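Local coordinates for RimK-related lysine biosynthesis protein (Thermococcus kodakarensis, PDB 5K2M) that probably acts as a magnesium-dependent ATP-grasp ligase of the LysX type in amino-acid biosynthesis, and binds ADP with magnesium ions, at residues 88-93 with 219-224; 171-176 with 225-230. All blocks are in the same frame, centred on the assembly; numbering follows the deposited sequence.

The two contacts illustrate how an ATP-grasp ligase divides its chemistry between site and surroundings. Interaction 2 is fully buried: strands 170-177 and 225-233 are neighbours in the five-stranded antiparallel sheet, joined by backbone hydrogen bonds, with a salt bridge, a magnesium ion and ADP at one face. Interaction 1 is smaller and runs from buried Leu90, Ala220 and Phe221 out to exposed Lys93; no hydrogen bond crosses it, and it presses the end of helix 83-90 on the turn after helix 208-219. That turn leads directly into strand 225-233, so both share one connection, and Phe221 CD2 touches Leu226 CD1 at 4.0 Å where they meet.

Interaction 1: 88-93 with 219-224; sequences LRLAGK and EAFGEG
CG of Leu90 and CG of Phe221 both lie anti to their own carbonyl carbon and beside their own backbone N (chi1 -68° and -65°). The two side chains meet obliquely, with Leu90 CD2 3.9 Å from Phe221 CE2. The same methyl reaches Ala220 CB at 4.0 Å, so one leucine branch touches two successive residues of the turn. Arg89 comes to the ring with its aliphatic part: CB is 4.1 Å from Phe221 CE1, while CG packs on the carbonyl, 3.3 Å from Ala220 O. Its guanidinium is turned 64° from the ring plane, and its NE makes a salt bridge to Glu79 OE1. In this ATP-grasp domain, the contact joins the C-terminal end of helix 83-90 to the turn between helix 208-219 and strand 225-233. The helix end closes with a backbone bond from Lys93 N to Leu90 O, and Lys93 CG then lies 4.2 Å from Ala220 CB. Phe221 also packs on Leu76 and on Val242 of strand 236-243, so an alanine here would probably leave a gap between these residues and Leu90, freeing the leucine methyl to shift. Arg89 further packs against Arg61 of the second subunit.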
loop_
_atom_site.group_PDB
_atom_site.type_symbol
_atom_site.label_atom_id
_atom_site.label_comp_id
_atom_site.label_asym_id
_atom_site.label_seq_id
_atom_site.Cartn_x
_atom_site.Cartn_y
_atom_site.Cartn_z
ATOM N N LEU A 88 -26.231 -25.909 -30.872
ATOM C CA LEU A 88 -27.143 -25.566 -29.770
ATOM C C LEU A 88 -28.120 -24.458 -30.167
ATOM O O LEU A 88 -29.305 -24.539 -29.882
ATOM C CB LEU A 88 -26.370 -25.190 -28.504
ATOM C CG LEU A 88 -26.100 -26.264 -27.439
ATOM C CD1 LEU A 88 -26.332 -27.697 -27.892
ATOM C CD2 LEU A 88 -24.733 -26.133 -26.788
ATOM N N ARG A 89 -27.644 -23.432 -30.855
ATOM C CA ARG A 89 -28.554 -22.364 -31.256
ATOM C C ARG A 89 -29.448 -22.771 -32.435
ATOM O O ARG A 89 -30.572 -22.301 -32.539
ATOM C CB ARG A 89 -27.784 -21.073 -31.536
ATOM C CG ARG A 89 -28.605 -19.846 -31.192
ATOM C CD ARG A 89 -27.758 -18.652 -30.806
ATOM N NE ARG A 89 -27.108 -18.798 -29.504
ATOM C CZ ARG A 89 -27.690 -18.590 -28.321
ATOM N NH1 ARG A 89 -28.972 -18.253 -28.232
ATOM N NH2 ARG A 89 -26.979 -18.733 -27.210
ATOM N N LEU A 90 -28.956 -23.653 -33.308
ATOM C CA LEU A 90 -29.757 -24.170 -34.425
ATOM C C LEU A 90 -30.829 -25.189 -34.000
ATOM O O LEU A 90 -31.861 -25.312 -34.656
ATOM C CB LEU A 90 -28.861 -24.809 -35.486
ATOM C CG LEU A 90 -27.958 -23.838 -36.243
ATOM C CD1 LEU A 90 -26.816 -24.567 -36.937
ATOM C CD2 LEU A 90 -28.768 -22.998 -37.220
ATOM N N ALA A 91 -30.591 -25.903 -32.902
ATOM C CA ALA A 91 -31.448 -27.017 -32.502
ATOM C C ALA A 91 -32.838 -26.546 -32.132
ATOM O O ALA A 91 -33.000 -25.569 -31.419
ATOM C CB ALA A 91 -30.823 -27.769 -31.341
ATOM N N GLY A 92 -33.851 -27.233 -32.642
ATOM C CA GLY A 92 -35.229 -26.806 -32.444
ATOM C C GLY A 92 -35.713 -25.762 -33.444
ATOM O O GLY A 92 -36.920 -25.588 -33.593
ATOM N N LYS A 93 -34.789 -25.074 -34.129
ATOM C CA LYS A 93 -35.137 -24.018 -35.089
ATOM C C LYS A 93 -35.144 -24.526 -36.525
ATOM O O LYS A 93 -35.995 -24.144 -37.315
ATOM C CB LYS A 93 -34.131 -22.873 -35.004
ATOM C CG LYS A 93 -34.005 -22.236 -33.632
ATOM C CD LYS A 93 -35.220 -21.397 -33.289
ATOM C CE LYS A 93 -34.799 -20.072 -32.677
ATOM N NZ LYS A 93 -34.120 -20.257 -31.369
ATOM N N GLU A 219 -31.699 -16.772 -38.884
ATOM C CA GLU A 219 -32.596 -16.208 -37.859
ATOM C C GLU A 219 -32.389 -16.845 -36.481
ATOM O O GLU A 219 -32.658 -16.218 -35.461
ATOM C CB GLU A 219 -34.074 -16.293 -38.306
ATOM C CG GLU A 219 -34.394 -15.239 -39.362
ATOM C CD GLU A 219 -35.741 -15.377 -40.057
ATOM O OE1 GLU A 219 -36.440 -16.404 -39.915
ATOM O OE2 GLU A 219 -36.089 -14.427 -40.787
ATOM N N ALA A 220 -31.886 -18.071 -36.451
ATOM C CA ALA A 220 -31.420 -18.659 -35.195
ATOM C C ALA A 220 -30.355 -17.802 -34.493
ATOM O O ALA A 220 -30.261 -17.818 -33.273
ATOM C CB ALA A 220 -30.876 -20.060 -35.434
ATOM N N PHE A 221 -29.555 -17.072 -35.275
ATOM C CA PHE A 221 -28.532 -16.182 -34.755
ATOM C C PHE A 221 -28.992 -14.725 -34.683
ATOM O O PHE A 221 -28.688 -14.035 -33.711
ATOM C CB PHE A 221 -27.241 -16.348 -35.578
ATOM C CG PHE A 221 -26.644 -17.715 -35.426
ATOM C CD1 PHE A 221 -25.793 -17.996 -34.366
ATOM C CD2 PHE A 221 -27.027 -18.750 -36.268
ATOM C CE1 PHE A 221 -25.288 -19.273 -34.176
ATOM C CE2 PHE A 221 -26.524 -20.025 -36.087
ATOM C CZ PHE A 221 -25.642 -20.284 -35.040
ATOM N N GLY A 222 -29.696 -14.258 -35.711
ATOM C CA GLY A 222 -30.354 -12.950 -35.669
ATOM C C GLY A 222 -29.497 -11.748 -36.024
ATOM O O GLY A 222 -29.932 -10.611 -35.865
ATOM N N GLU A 223 -28.288 -11.979 -36.519
ATOM C CA GLU A 223 -27.411 -10.885 -36.914
ATOM C C GLU A 223 -26.351 -11.390 -37.863
ATOM O O GLU A 223 -26.124 -12.600 -37.979
ATOM C CB GLU A 223 -26.713 -10.267 -35.688
ATOM C CG GLU A 223 -25.963 -11.274 -34.825
ATOM C CD GLU A 223 -25.030 -10.637 -33.793
ATOM O OE1 GLU A 223 -25.145 -10.971 -32.598
ATOM O OE2 GLU A 223 -24.155 -9.827 -34.156
ATOM N N GLY A 224 -25.705 -10.446 -38.534
ATOM C CA GLY A 224 -24.434 -10.697 -39.200
ATOM C C GLY A 224 -24.496 -11.269 -40.598
ATOM O O GLY A 224 -25.552 -11.321 -41.230
#

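Interaction 2: 171-176 with 225-230. With MG (magnesium ion), chain Q; ADP (adenosine-5'-diphosphate), chain O; PO4 (phosphate ion), chain P.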
loop_
_atom_site.group_PDB
_atom_site.type_symbol
_atom_site.label_atom_id
_atom_site.label_comp_id
_atom_site.label_asym_id
_atom_site.label_seq_id
_atom_site.Cartn_x
_atom_site.Cartn_y
_atom_site.Cartn_z
ATOM N N ASP A 171 -22.350 -31.125 -51.152
ATOM C CA ASP A 171 -23.168 -30.444 -50.171
ATOM C C ASP A 171 -23.451 -29.035 -50.665
ATOM O O ASP A 171 -23.131 -28.698 -51.808
ATOM C CB ASP A 171 -22.545 -30.510 -48.773
ATOM C CG ASP A 171 -21.423 -29.518 -48.557
ATOM O OD1 ASP A 171 -20.812 -29.040 -49.526
ATOM O OD2 ASP A 171 -21.141 -29.230 -47.375
ATOM N N ILE A 172 -24.084 -28.231 -49.820
ATOM C CA ILE A 172 -24.610 -26.931 -50.247
ATOM C C ILE A 172 -24.011 -25.861 -49.367
ATOM O O ILE A 172 -23.902 -26.030 -48.161
ATOM C CB ILE A 172 -26.154 -26.893 -50.149
ATOM C CG1 ILE A 172 -26.765 -27.828 -51.198
ATOM C CG2 ILE A 172 -26.697 -25.466 -50.310
ATOM C CD1 ILE A 172 -28.157 -28.307 -50.823
ATOM N N ARG A 173 -23.603 -24.770 -49.993
ATOM C CA ARG A 173 -23.089 -23.627 -49.289
ATOM C C ARG A 173 -23.917 -22.411 -49.674
ATOM O O ARG A 173 -23.908 -22.011 -50.827
ATOM C CB ARG A 173 -21.628 -23.434 -49.673
ATOM C CG ARG A 173 -21.059 -22.097 -49.268
ATOM C CD ARG A 173 -21.084 -21.912 -47.759
ATOM N NE ARG A 173 -19.894 -21.161 -47.390
ATOM C CZ ARG A 173 -18.913 -21.561 -46.593
ATOM N NH1 ARG A 173 -18.927 -22.725 -45.957
ATOM N NH2 ARG A 173 -17.912 -20.723 -46.396
ATOM N N SER A 174 -24.621 -21.827 -48.706
ATOM C CA SER A 174 -25.436 -20.643 -48.948
ATOM C C SER A 174 -24.968 -19.463 -48.106
ATOM O O SER A 174 -24.191 -19.624 -47.160
ATOM C CB SER A 174 -26.912 -20.934 -48.668
ATOM O OG SER A 174 -27.116 -21.246 -47.302
ATOM N N TYR A 175 -25.442 -18.274 -48.465
ATOM C CA TYR A 175 -25.011 -17.037 -47.835
ATOM C C TYR A 175 -26.227 -16.208 -47.480
ATOM O O TYR A 175 -27.111 -16.029 -48.310
ATOM C CB TYR A 175 -24.098 -16.267 -48.784
ATOM C CG TYR A 175 -22.820 -16.994 -49.109
ATOM C CD1 TYR A 175 -22.777 -17.953 -50.125
ATOM C CD2 TYR A 175 -21.656 -16.732 -48.398
ATOM C CE1 TYR A 175 -21.604 -18.629 -50.419
ATOM C CE2 TYR A 175 -20.478 -17.404 -48.681
ATOM C CZ TYR A 175 -20.457 -18.348 -49.684
ATOM O OH TYR A 175 -19.285 -18.996 -49.949
ATOM N N VAL A 176 -26.268 -15.738 -46.235
ATOM C CA VAL A 176 -27.305 -14.866 -45.737
ATOM C C VAL A 176 -26.643 -13.736 -44.974
ATOM O O VAL A 176 -25.888 -13.957 -44.016
ATOM C CB VAL A 176 -28.290 -15.597 -44.806
ATOM C CG1 VAL A 176 -29.359 -14.639 -44.283
ATOM C CG2 VAL A 176 -28.957 -16.748 -45.543
ATOM N N ALA A 225 -23.321 -11.671 -41.075
ATOM C CA ALA A 225 -23.146 -12.232 -42.395
ATOM C C ALA A 225 -22.626 -13.647 -42.214
ATOM O O ALA A 225 -21.561 -13.837 -41.640
ATOM C CB ALA A 225 -22.156 -11.405 -43.158
ATOM N N LEU A 226 -23.393 -14.629 -42.675
ATOM C CA LEU A 226 -23.080 -16.033 -42.441
ATOM C C LEU A 226 -23.020 -16.839 -43.726
ATOM O O LEU A 226 -23.891 -16.719 -44.594
ATOM C CB LEU A 226 -24.116 -16.669 -41.495
ATOM C CG LEU A 226 -24.114 -16.220 -40.027
ATOM C CD1 LEU A 226 -25.269 -16.879 -39.285
ATOM C CD2 LEU A 226 -22.790 -16.513 -39.325
ATOM N N ALA A 227 -21.982 -17.669 -43.832
ATOM C CA ALA A 227 -21.950 -18.739 -44.818
ATOM C C ALA A 227 -22.438 -19.989 -44.131
ATOM O O ALA A 227 -21.871 -20.418 -43.136
ATOM C CB ALA A 227 -20.552 -18.948 -45.358
ATOM N N ILE A 228 -23.489 -20.569 -44.679
ATOM C CA ILE A 228 -24.164 -21.687 -44.072
ATOM C C ILE A 228 -23.886 -22.939 -44.900
ATOM O O ILE A 228 -23.872 -22.869 -46.128
ATOM C CB ILE A 228 -25.671 -21.395 -43.998
ATOM C CG1 ILE A 228 -25.887 -20.071 -43.249
ATOM C CG2 ILE A 228 -26.405 -22.552 -43.313
ATOM C CD1 ILE A 228 -27.230 -19.437 -43.474
ATOM N N ASP A 229 -23.627 -24.059 -44.218
ATOM C CA ASP A 229 -23.415 -25.368 -44.861
ATOM C C ASP A 229 -24.628 -26.279 -44.672
ATOM O O ASP A 229 -25.015 -26.560 -43.540
ATOM C CB ASP A 229 -22.222 -26.095 -44.250
ATOM C CG ASP A 229 -20.906 -25.365 -44.453
ATOM O OD1 ASP A 229 -20.906 -24.146 -44.708
ATOM O OD2 ASP A 229 -19.855 -26.033 -44.331
ATOM N N ILE A 230 -25.186 -26.774 -45.775
ATOM C CA ILE A 230 -26.396 -27.594 -45.744
ATOM C C ILE A 230 -26.130 -28.957 -46.408
ATOM O O ILE A 230 -25.385 -29.034 -47.383
ATOM C CB ILE A 230 -27.564 -26.842 -46.434
ATOM C CG1 ILE A 230 -27.976 -25.629 -45.592
ATOM C CG2 ILE A 230 -28.763 -27.752 -46.650
ATOM C CD1 ILE A 230 -28.843 -24.615 -46.321
HETATM MG MG MG Q . -18.030 -26.326 -43.525
HETATM P PB ADP O . -15.590 -27.292 -41.540
HETATM O O1B ADP O . -16.008 -27.044 -42.963
HETATM O O2B ADP O . -14.198 -27.856 -41.392
HETATM O O3B ADP O . -15.818 -26.144 -40.588
HETATM P PA ADP O . -17.851 -29.095 -41.688
HETATM O O1A ADP O . -18.503 -28.083 -42.610
HETATM O O2A ADP O . -18.725 -29.646 -40.608
HETATM O O3A ADP O . -16.512 -28.516 -41.017
HETATM O "O5'" ADP O . -17.294 -30.325 -42.553
HETATM C "C5'" ADP O . -16.599 -30.124 -43.763
HETATM C "C4'" ADP O . -17.227 -30.962 -44.863
HETATM O "O4'" ADP O . -17.158 -32.347 -44.505
HETATM C "C3'" ADP O . -18.691 -30.663 -45.145
HETATM O "O3'" ADP O . -18.845 -29.624 -46.124
HETATM C "C2'" ADP O . -19.182 -32.008 -45.647
HETATM O "O2'" ADP O . -18.883 -32.205 -47.028
HETATM C "C1'" ADP O . -18.362 -33.011 -44.872
HETATM N N9 ADP O . -19.078 -33.423 -43.657
HETATM C C8 ADP O . -18.986 -32.850 -42.438
HETATM N N7 ADP O . -19.788 -33.455 -41.544
HETATM C C5 ADP O . -20.423 -34.436 -42.211
HETATM C C6 ADP O . -21.395 -35.474 -41.869
HETATM N N6 ADP O . -21.871 -35.577 -40.610
HETATM N N1 ADP O . -21.788 -36.304 -42.856
HETATM C C2 ADP O . -21.325 -36.210 -44.110
HETATM N N3 ADP O . -20.438 -35.295 -44.499
HETATM C C4 ADP O . -19.958 -34.405 -43.605
HETATM P P PO4 P . -15.863 -23.949 -44.076
HETATM O O1 PO4 P . -16.926 -24.943 -44.481
HETATM O O2 PO4 P . -14.576 -24.157 -44.860
HETATM O O3 PO4 P . -16.397 -22.566 -44.359
HETATM O O4 PO4 P . -15.528 -24.105 -42.624
HETATM O O HOH W 1 -17.768 -27.324 -45.414
#
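Ile172 and Ile230 lie side by side, CB to CB at 4.0 Å, in a hydrogen-bonded pair of the antiparallel sheet of the ATP-grasp domain. Ser174 and Val176 pair likewise with Ile228 and Leu226, and the six backbone bonds include Ile228 N to Ser174 O at 2.7 Å. On this face, covered by helix 208-219, small Ser174 leaves room that Ile228 CB and Ile230 CD1 fill, both lying against its OG, which is hydrogen-bonded to Ser214. Val176 CG2 meets Ile228 CD1 at 3.8 Å. The other face carries Arg173, Tyr175, Ala227 and Asp229. Here Ala227 is the low point: its CB sits under one face of the Arg173 guanidinium, tightly, at 3.1 Å from NE, and touches Tyr175 CE2 as well. CG of Arg173 is anti to the backbone N (chi1 166°), and bends further out carry the guanidinium over that methyl. Arg173 NH1 makes a salt bridge to Asp229 OD1 at 2.7 Å, though the hydrogen bond is weak at 130°, and also donates to O3 of a phosphate ion, probably from the crystallisation liquor. Asp171 OD2 accepts a hydrogen bond from the ribose O3' hydroxyl of ADP, while Asp229 OD2 binds the magnesium ion at 2.0 Å.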